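Local coordinates for protein alginate lyase AlgAT5 (PDB 5ZQI) that cleaves alginate by beta-elimination as a family 7 polysaccharide lyase, probably in a cleft on one sheet of its beta-sandwich, at residues A134-T139 and S231-F237; G213-K217 and T227-S231; H143-Q149 and R204-V210. All blocks are in the same frame, centred on the assembly; numbering follows the deposited sequence.

Overall arrangement
All three contacts belong to one beta-sandwich. Interaction 3 joins two central strands of the seven-stranded sheet, and interaction 2 is a hairpin at that sheet's margin; Lys217 N bonds to Val210 O (2.8 Å), continuing the sheet from one to the other, with centres about 16 Å apart. Interaction 1, about 11 Å from the centre of interaction 2, is a loop pairing that shares Ser231 with it, and Thr138 O accepts from Gly214 N at 2.9 Å. From interaction 3 its centre lies about 17 Å away, yet Phe237 packs on Thr144 and Met145. Strand 236-239, entered through interaction 1, belongs to the opposing sheet, which in this family carries the substrate cleft.

Interaction 1 of 3, residues A134-T139 and S231-F237; sequences ASWSTT and SVSGCYF
Trp136 and Cys235 pair through their backbones as a single antiparallel bridge, widened by a G1 beta bulge in which Gly234, at positive phi, and Cys235 both face Trp136. Two main-chain bonds close the bridge: Trp136 N to Cys235 O (2.9 Å), on a lone pair of that oxygen, and Cys235 N to Trp136 O (2.8 Å). Further along, Thr138 takes hold of Val232 with both backbone and side chain. Its N donates almost straight to Val232 O (3.0 Å, 169° at the hydrogen), while its OG1 accepts from Val232 N at 3.1 Å and is also bonded to Lys230 O, so the hydroxyl is gripped from two directions.

The aromatic contacts centre on the indole. CG of Trp136 lies between its own backbone N and carbonyl carbon (chi1 45°), which folds the ring back over the partner chain although its CB points away. Cys235 CB sits over the six-membered ring, 3.6 Å from its centroid, as a CH-pi contact, and His143 stacks on the other face. Trp136 CZ2 stands above the centre of the Phe237 ring, 3.5 Å from CE2, with the planes oblique at 48°. The indole NE1 is bonded to Glu125, which also receives Phe237 N. An alanine in place of Trp136 would remove this plate, and is likely to open a gap between Cys235, Phe237 and His143 and leave Glu125 without one of its donors.

The pairing leads the chain into strand 236-239, where Tyr236 begins a sequence, YFKAG, characteristic of family 7 lyases. Beside the bulge a water bridges the segments, 3.1 Å from Ser135 OG and accepting from Gly234 N at 3.0 Å.

Interaction 2 of 3, residues G213-K217 and T227-S231; sequences GGKIK and TYNKS
The Tyr228 ring is met obliquely by Ile216, whose CD1 comes to 4.3 Å from ring atom CD2; Ile174, on strand 172-179, also touches this tyrosine. The same methyl reaches Lys230 CB at 3.9 Å, the side chains alongside each other, so one methyl touches both the ring and the aliphatic root of the lysine.

Lys215, Lys217 and Thr227 project from the reverse side of the hairpin. There Thr227 CG2 touches both lysine chains, 3.6 Å from Lys215 CD and 4.1 Å from Lys217 CG. The bend of Lys215 at chi3 (81°) falls at the contact atom and turns CE away from the methyl, whereas Lys217 runs out extended.

Ile216 and Tyr228 form an antiparallel hydrogen-bonded pair, N to O at 2.8 Å in both directions. Two residues away on each segment, toward the open end, Lys230 N donates to Gly214 O (3.0 Å), approaching from 48° outside the carbonyl plane as the regular strands give way to loop.

The hairpin closes one edge of the seven-stranded sheet: strand 223-229 is one of its two outermost strands, strand 215-220 pairs inward with 205-212, and Ile216 and Lys230 face strand 172-179 of the opposing sheet through Val173.

Interaction 3 of 3, residues H143-Q149 and R204-V210; sequences HTMIIDQ and RFTVKIV
Arg204 meets Asp148 side-on, with NE donating to OD1 (2.9 Å) and NH2 to OD2 (2.8 Å). Both oxygens lie close to the guanidinium plane, but the carboxylate is turned 34° against it, so NH2 reaches OD2 from above the carboxylate plane. The arginine chain, extended from CG to NE, spans the distance. Asn263 is a second partner of OD2, and Tyr262 receives the arginine in a cation-pi contact.

Phe205 follows, its N bonded to Gln149 O. Gln149 CG lies over the ring face, 4.2 Å from the centroid, while the amide beyond it is held by Asn259 and Val163. Thr206 sets CG2 against the Asp148 carboxylate carbon. Val207 N donates to Ile147 O, and Ile147 N to Val207 O, each at 2.9 Å; Val207 CG1 packs on Ile147 CB. Lys208 lays its CG and CD beside Ile146 CG1. Ile209 repeats the pair of backbone hydrogen bonds with Met145, CD1 meeting Met145 CE, and Val210 ends the run alongside Thr144.

The alternation, with Val207 and Ile209 packed on strand 172-179 and Thr206, Lys208 and Val210 on the other side, is that of an antiparallel strand pair in a two-sheet beta-sandwich, the jelly-roll of family 7 lyases.

Interaction 1 of 3, residues A134-T139 and S231-F237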
loop_
_atom_site.group_PDB
_atom_site.type_symbol
_atom_site.label_atom_id
_atom_site.label_comp_id
_atom_site.label_asym_id
_atom_site.label_seq_id
_atom_site.Cartn_x
_atom_site.Cartn_y
_atom_site.Cartn_z
ATOM N N ALA A 134 -3.254 14.820 0.236
ATOM C CA ALA A 134 -4.107 14.603 1.390
ATOM C C ALA A 134 -3.318 14.795 2.678
ATOM O O ALA A 134 -2.140 14.447 2.771
ATOM C CB ALA A 134 -4.699 13.186 1.354
ATOM N N SER A 135 -4.010 15.290 3.705
ATOM C CA SER A 135 -3.411 15.511 5.016
ATOM C C SER A 135 -4.520 15.559 6.050
ATOM O O SER A 135 -5.319 16.499 6.062
ATOM C CB SER A 135 -2.615 16.802 5.013
ATOM O OG SER A 135 -2.086 17.085 6.307
ATOM N N TRP A 136 -4.558 14.564 6.931
ATOM C CA TRP A 136 -5.632 14.511 7.920
ATOM C C TRP A 136 -5.086 14.051 9.265
ATOM O O TRP A 136 -3.923 13.689 9.407
ATOM C CB TRP A 136 -6.794 13.635 7.409
ATOM C CG TRP A 136 -6.382 12.337 6.779
ATOM C CD1 TRP A 136 -6.264 12.073 5.437
ATOM C CD2 TRP A 136 -6.061 11.114 7.456
ATOM N NE1 TRP A 136 -5.862 10.790 5.247
ATOM C CE2 TRP A 136 -5.745 10.165 6.466
ATOM C CE3 TRP A 136 -5.997 10.736 8.805
ATOM C CZ2 TRP A 136 -5.373 8.868 6.785
ATOM C CZ3 TRP A 136 -5.636 9.444 9.113
ATOM C CH2 TRP A 136 -5.337 8.526 8.116
ATOM N N SER A 137 -5.948 14.087 10.275
ATOM C CA SER A 137 -5.557 13.852 11.654
ATOM C C SER A 137 -6.329 12.684 12.244
ATOM O O SER A 137 -7.510 12.496 11.989
ATOM C CB SER A 137 -5.819 15.115 12.462
ATOM O OG SER A 137 -5.756 14.906 13.862
ATOM N N THR A 138 -5.661 11.920 13.103
ATOM C CA THR A 138 -6.358 10.842 13.789
ATOM C C THR A 138 -7.294 11.331 14.892
ATOM O O THR A 138 -8.029 10.510 15.453
ATOM C CB THR A 138 -5.376 9.865 14.426
ATOM O OG1 THR A 138 -4.605 10.532 15.419
ATOM C CG2 THR A 138 -4.410 9.263 13.396
ATOM N N THR A 139 -7.266 12.618 15.219
ATOM C CA THR A 139 -8.086 13.178 16.298
ATOM C C THR A 139 -9.205 14.098 15.822
ATOM O O THR A 139 -9.962 14.601 16.655
ATOM C CB THR A 139 -7.205 13.947 17.296
ATOM O OG1 THR A 139 -6.395 14.904 16.592
ATOM C CG2 THR A 139 -6.313 12.988 18.060
ATOM N N SER A 231 -2.239 9.837 18.308
ATOM C CA SER A 231 -2.641 11.229 18.089
ATOM C C SER A 231 -1.585 11.843 17.178
ATOM O O SER A 231 -0.500 12.190 17.646
ATOM C CB SER A 231 -2.759 11.953 19.418
ATOM O OG SER A 231 -3.008 13.344 19.235
ATOM N N VAL A 232 -1.899 11.957 15.885
ATOM C CA VAL A 232 -0.965 12.492 14.888
ATOM C C VAL A 232 -1.750 13.150 13.764
ATOM O O VAL A 232 -2.821 12.672 13.373
ATOM C CB VAL A 232 -0.031 11.376 14.372
ATOM C CG1 VAL A 232 -0.828 10.218 13.825
ATOM C CG2 VAL A 232 0.934 11.896 13.304
ATOM N N SER A 233 -1.203 14.237 13.229
ATOM C CA SER A 233 -1.753 14.933 12.068
ATOM C C SER A 233 -0.771 14.844 10.895
ATOM O O SER A 233 0.322 14.255 10.986
ATOM C CB SER A 233 -2.108 16.386 12.408
ATOM O OG SER A 233 -0.976 17.107 12.793
ATOM N N GLY A 234 -1.190 15.387 9.754
ATOM C CA GLY A 234 -0.423 15.230 8.532
ATOM C C GLY A 234 -0.419 13.820 7.992
ATOM O O GLY A 234 0.494 13.440 7.239
ATOM N N CYS A 235 -1.453 13.059 8.282
ATOM C CA CYS A 235 -1.541 11.683 7.820
ATOM C C CYS A 235 -2.140 11.567 6.426
ATOM O O CYS A 235 -2.943 12.392 5.992
ATOM C CB CYS A 235 -2.394 10.809 8.746
ATOM S SG CYS A 235 -1.726 10.573 10.393
ATOM N N TYR A 236 -1.782 10.483 5.755
ATOM C CA TYR A 236 -2.367 10.112 4.474
ATOM C C TYR A 236 -2.215 8.609 4.270
ATOM O O TYR A 236 -1.343 7.953 4.847
ATOM C CB TYR A 236 -1.719 10.894 3.322
ATOM C CG TYR A 236 -0.203 10.836 3.258
ATOM C CD1 TYR A 236 0.589 11.724 3.999
ATOM C CD2 TYR A 236 0.440 9.925 2.444
ATOM C CE1 TYR A 236 1.950 11.662 3.945
ATOM C CE2 TYR A 236 1.820 9.861 2.393
ATOM C CZ TYR A 236 2.556 10.756 3.125
ATOM O OH TYR A 236 3.933 10.717 3.058
ATOM N N PHE A 237 -3.096 8.075 3.438
ATOM C CA PHE A 237 -3.093 6.650 3.126
ATOM C C PHE A 237 -2.154 6.337 1.966
ATOM O O PHE A 237 -1.911 7.184 1.085
ATOM C CB PHE A 237 -4.511 6.155 2.769
ATOM C CG PHE A 237 -5.471 6.105 3.944
ATOM C CD1 PHE A 237 -5.212 5.308 5.049
ATOM C CD2 PHE A 237 -6.655 6.819 3.905
ATOM C CE1 PHE A 237 -6.091 5.270 6.127
ATOM C CE2 PHE A 237 -7.556 6.766 4.975
ATOM C CZ PHE A 237 -7.274 5.976 6.067
HETATM O O HOH W 1 -3.524 17.196 9.010
HETATM O O HOH W 2 -3.773 14.658 16.109
#

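Interaction 2 of 3, residues G213-K217 and T227-S231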
loop_
_atom_site.group_PDB
_atom_site.type_symbol
_atom_site.label_atom_id
_atom_site.label_comp_id
_atom_site.label_asym_id
_atom_site.label_seq_id
_atom_site.Cartn_x
_atom_site.Cartn_y
_atom_site.Cartn_z
ATOM N N GLY A 213 -10.879 9.575 16.686
ATOM C CA GLY A 213 -10.936 9.606 18.142
ATOM C C GLY A 213 -9.612 9.398 18.833
ATOM O O GLY A 213 -9.582 9.028 19.998
ATOM N N GLY A 214 -8.512 9.657 18.146
ATOM C CA GLY A 214 -7.203 9.412 18.720
ATOM C C GLY A 214 -6.819 7.951 18.747
ATOM O O GLY A 214 -5.983 7.544 19.554
ATOM N N LYS A 215 -7.432 7.138 17.898
ATOM C CA LYS A 215 -7.024 5.750 17.784
ATOM C C LYS A 215 -7.146 5.277 16.352
ATOM O O LYS A 215 -7.807 5.899 15.518
ATOM C CB LYS A 215 -7.847 4.855 18.703
ATOM C CG LYS A 215 -9.257 4.645 18.263
ATOM C CD LYS A 215 -10.072 3.924 19.355
ATOM C CE LYS A 215 -10.529 4.896 20.406
ATOM N NZ LYS A 215 -11.479 4.278 21.384
ATOM N N ILE A 216 -6.449 4.188 16.079
ATOM C CA ILE A 216 -6.448 3.533 14.780
ATOM C C ILE A 216 -6.932 2.096 14.969
ATOM O O ILE A 216 -6.413 1.360 15.816
ATOM C CB ILE A 216 -5.051 3.565 14.132
ATOM C CG1 ILE A 216 -4.575 5.000 13.906
ATOM C CG2 ILE A 216 -5.107 2.773 12.798
ATOM C CD1 ILE A 216 -3.096 5.108 13.557
ATOM N N LYS A 217 -7.975 1.727 14.236
ATOM C CA LYS A 217 -8.499 0.368 14.231
ATOM C C LYS A 217 -8.150 -0.319 12.915
ATOM O O LYS A 217 -8.226 0.294 11.844
ATOM C CB LYS A 217 -10.019 0.374 14.430
ATOM C CG LYS A 217 -10.433 0.775 15.816
ATOM C CD LYS A 217 -11.946 0.841 15.974
ATOM C CE LYS A 217 -12.315 1.154 17.431
ATOM N NZ LYS A 217 -13.764 1.468 17.589
ATOM N N THR A 227 -6.774 -2.193 18.050
ATOM C CA THR A 227 -7.152 -0.829 18.408
ATOM C C THR A 227 -5.936 -0.169 19.052
ATOM O O THR A 227 -5.444 -0.641 20.082
ATOM C CB THR A 227 -8.343 -0.832 19.352
ATOM O OG1 THR A 227 -9.417 -1.588 18.780
ATOM C CG2 THR A 227 -8.858 0.594 19.577
ATOM N N TYR A 228 -5.437 0.898 18.425
ATOM C CA TYR A 228 -4.115 1.455 18.726
ATOM C C TYR A 228 -4.204 2.947 18.980
ATOM O O TYR A 228 -4.605 3.699 18.096
ATOM C CB TYR A 228 -3.181 1.134 17.552
ATOM C CG TYR A 228 -1.791 1.693 17.552
ATOM C CD1 TYR A 228 -0.917 1.452 18.588
ATOM C CD2 TYR A 228 -1.347 2.445 16.472
ATOM C CE1 TYR A 228 0.374 1.972 18.549
ATOM C CE2 TYR A 228 -0.067 2.951 16.427
ATOM C CZ TYR A 228 0.786 2.711 17.475
ATOM O OH TYR A 228 2.066 3.224 17.411
ATOM N N ASN A 229 -3.847 3.364 20.193
ATOM C CA ASN A 229 -3.848 4.789 20.499
ATOM C C ASN A 229 -2.807 5.528 19.665
ATOM O O ASN A 229 -1.633 5.155 19.643
ATOM C CB ASN A 229 -3.540 5.029 21.974
ATOM C CG ASN A 229 -4.617 4.530 22.895
ATOM O OD1 ASN A 229 -5.783 4.393 22.488
ATOM N ND2 ASN A 229 -4.244 4.247 24.130
ATOM N N LYS A 230 -3.225 6.622 19.043
ATOM C CA LYS A 230 -2.326 7.438 18.247
ATOM C C LYS A 230 -2.953 8.792 17.947
ATOM O O LYS A 230 -4.057 8.879 17.376
ATOM C CB LYS A 230 -1.961 6.676 16.957
ATOM C CG LYS A 230 -0.922 7.400 16.108
ATOM C CD LYS A 230 0.420 7.438 16.783
ATOM C CE LYS A 230 1.222 6.163 16.584
ATOM N NZ LYS A 230 2.624 6.342 17.064
ATOM N N SER A 231 -2.239 9.837 18.308
ATOM C CA SER A 231 -2.641 11.229 18.089
ATOM C C SER A 231 -1.585 11.843 17.178
ATOM O O SER A 231 -0.500 12.190 17.646
ATOM C CB SER A 231 -2.759 11.953 19.418
ATOM O OG SER A 231 -3.008 13.344 19.235
#

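Interaction 3 of 3, residues H143-Q149 and R204-V210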
loop_
_atom_site.group_PDB
_atom_site.type_symbol
_atom_site.label_atom_id
_atom_site.label_comp_id
_atom_site.label_asym_id
_atom_site.label_seq_id
_atom_site.Cartn_x
_atom_site.Cartn_y
_atom_site.Cartn_z
ATOM N N HIS A 143 -11.474 8.659 9.214
ATOM C CA HIS A 143 -10.698 8.425 8.000
ATOM C C HIS A 143 -10.553 6.929 7.812
ATOM O O HIS A 143 -10.002 6.247 8.676
ATOM C CB HIS A 143 -9.347 9.127 8.129
ATOM C CG HIS A 143 -9.489 10.486 8.712
ATOM N ND1 HIS A 143 -10.026 11.549 8.009
ATOM C CD2 HIS A 143 -9.304 10.926 9.980
ATOM C CE1 HIS A 143 -10.097 12.592 8.808
ATOM N NE2 HIS A 143 -9.680 12.241 10.011
ATOM N N THR A 144 -11.025 6.420 6.673
ATOM C CA THR A 144 -11.129 4.982 6.458
ATOM C C THR A 144 -10.530 4.597 5.122
ATOM O O THR A 144 -10.764 5.275 4.126
ATOM C CB THR A 144 -12.592 4.552 6.471
ATOM O OG1 THR A 144 -13.210 4.952 7.701
ATOM C CG2 THR A 144 -12.749 3.036 6.289
ATOM N N MET A 145 -9.770 3.498 5.096
ATOM C CA MET A 145 -9.325 2.864 3.865
ATOM C C MET A 145 -9.688 1.383 3.920
ATOM O O MET A 145 -9.438 0.712 4.936
ATOM C CB MET A 145 -7.821 2.998 3.654
ATOM C CG MET A 145 -7.354 2.315 2.348
ATOM S SD MET A 145 -5.665 2.679 1.863
ATOM C CE MET A 145 -4.720 2.150 3.286
ATOM N N ILE A 146 -10.292 0.879 2.851
ATOM C CA ILE A 146 -10.552 -0.545 2.677
ATOM C C ILE A 146 -9.805 -1.036 1.446
ATOM O O ILE A 146 -9.950 -0.468 0.353
ATOM C CB ILE A 146 -12.044 -0.862 2.529
ATOM C CG1 ILE A 146 -12.854 -0.199 3.618
ATOM C CG2 ILE A 146 -12.217 -2.387 2.603
ATOM C CD1 ILE A 146 -14.375 -0.315 3.447
ATOM N N ILE A 147 -8.990 -2.069 1.616
ATOM C CA ILE A 147 -8.263 -2.678 0.508
ATOM C C ILE A 147 -8.664 -4.147 0.415
ATOM O O ILE A 147 -8.568 -4.882 1.400
ATOM C CB ILE A 147 -6.737 -2.593 0.671
ATOM C CG1 ILE A 147 -6.236 -1.239 1.159
ATOM C CG2 ILE A 147 -6.074 -2.966 -0.675
ATOM C CD1 ILE A 147 -4.747 -1.247 1.414
ATOM N N ASP A 148 -9.121 -4.577 -0.765
ATOM C CA ASP A 148 -9.494 -5.953 -1.084
ATOM C C ASP A 148 -8.417 -6.430 -2.049
ATOM O O ASP A 148 -8.310 -5.900 -3.158
ATOM C CB ASP A 148 -10.892 -5.943 -1.684
ATOM C CG ASP A 148 -11.372 -7.280 -2.106
ATOM O OD1 ASP A 148 -10.661 -8.280 -1.921
ATOM O OD2 ASP A 148 -12.546 -7.322 -2.573
ATOM N N GLN A 149 -7.563 -7.362 -1.616
ATOM C CA GLN A 149 -6.331 -7.638 -2.355
ATOM C C GLN A 149 -5.865 -9.058 -2.086
ATOM O O GLN A 149 -6.402 -9.756 -1.216
ATOM C CB GLN A 149 -5.237 -6.615 -1.990
ATOM C CG GLN A 149 -4.803 -6.652 -0.496
ATOM C CD GLN A 149 -3.766 -5.617 -0.159
ATOM O OE1 GLN A 149 -3.012 -5.169 -1.016
ATOM N NE2 GLN A 149 -3.740 -5.211 1.085
ATOM N N ARG A 204 -7.171 -14.045 -1.292
ATOM C CA ARG A 204 -7.843 -12.754 -1.240
ATOM C C ARG A 204 -8.266 -12.429 0.190
ATOM O O ARG A 204 -8.783 -13.283 0.916
ATOM C CB ARG A 204 -9.070 -12.770 -2.176
ATOM C CG ARG A 204 -9.649 -11.392 -2.520
ATOM C CD ARG A 204 -10.568 -11.463 -3.727
ATOM N NE ARG A 204 -11.409 -10.286 -3.829
ATOM C CZ ARG A 204 -12.280 -10.077 -4.791
ATOM N NH1 ARG A 204 -12.442 -10.984 -5.749
ATOM N NH2 ARG A 204 -12.978 -8.945 -4.820
ATOM N N PHE A 205 -8.025 -11.184 0.593
ATOM C CA PHE A 205 -8.461 -10.714 1.904
ATOM C C PHE A 205 -8.841 -9.243 1.816
ATOM O O PHE A 205 -8.415 -8.513 0.906
ATOM C CB PHE A 205 -7.387 -10.905 3.007
ATOM C CG PHE A 205 -6.135 -10.096 2.833
ATOM C CD1 PHE A 205 -5.087 -10.608 2.155
ATOM C CD2 PHE A 205 -5.961 -8.846 3.433
ATOM C CE1 PHE A 205 -3.868 -9.885 2.007
ATOM C CE2 PHE A 205 -4.784 -8.141 3.279
ATOM C CZ PHE A 205 -3.754 -8.648 2.519
ATOM N N THR A 206 -9.614 -8.801 2.801
ATOM C CA THR A 206 -9.876 -7.386 2.994
ATOM C C THR A 206 -9.211 -6.903 4.267
ATOM O O THR A 206 -9.236 -7.584 5.297
ATOM C CB THR A 206 -11.376 -7.086 3.039
ATOM O OG1 THR A 206 -11.984 -7.656 4.199
ATOM C CG2 THR A 206 -12.026 -7.651 1.824
ATOM N N VAL A 207 -8.627 -5.716 4.194
ATOM C CA VAL A 207 -8.110 -5.022 5.358
ATOM C C VAL A 207 -8.738 -3.640 5.385
ATOM O O VAL A 207 -8.797 -2.949 4.361
ATOM C CB VAL A 207 -6.574 -4.971 5.360
ATOM C CG1 VAL A 207 -5.991 -4.296 4.135
ATOM C CG2 VAL A 207 -6.078 -4.319 6.645
ATOM N N LYS A 208 -9.286 -3.278 6.539
ATOM C CA LYS A 208 -9.888 -1.968 6.750
ATOM C C LYS A 208 -9.156 -1.250 7.880
ATOM O O LYS A 208 -8.952 -1.818 8.959
ATOM C CB LYS A 208 -11.382 -2.090 7.080
ATOM C CG LYS A 208 -12.058 -0.760 7.343
ATOM C CD LYS A 208 -13.575 -0.846 7.455
ATOM C CE LYS A 208 -14.011 -1.676 8.631
ATOM N NZ LYS A 208 -15.468 -1.461 8.875
ATOM N N ILE A 209 -8.781 -0.001 7.633
ATOM C CA ILE A 209 -8.082 0.859 8.580
ATOM C C ILE A 209 -8.984 2.055 8.843
ATOM O O ILE A 209 -9.424 2.712 7.892
ATOM C CB ILE A 209 -6.719 1.308 8.028
ATOM C CG1 ILE A 209 -5.853 0.102 7.670
ATOM C CG2 ILE A 209 -6.036 2.232 9.065
ATOM C CD1 ILE A 209 -4.549 0.479 6.983
ATOM N N VAL A 210 -9.273 2.326 10.125
ATOM C CA VAL A 210 -10.131 3.432 10.533
ATOM C C VAL A 210 -9.397 4.254 11.582
ATOM O O VAL A 210 -9.106 3.757 12.678
ATOM C CB VAL A 210 -11.479 2.945 11.098
ATOM C CG1 VAL A 210 -12.348 4.144 11.487
ATOM C CG2 VAL A 210 -12.182 2.053 10.132
#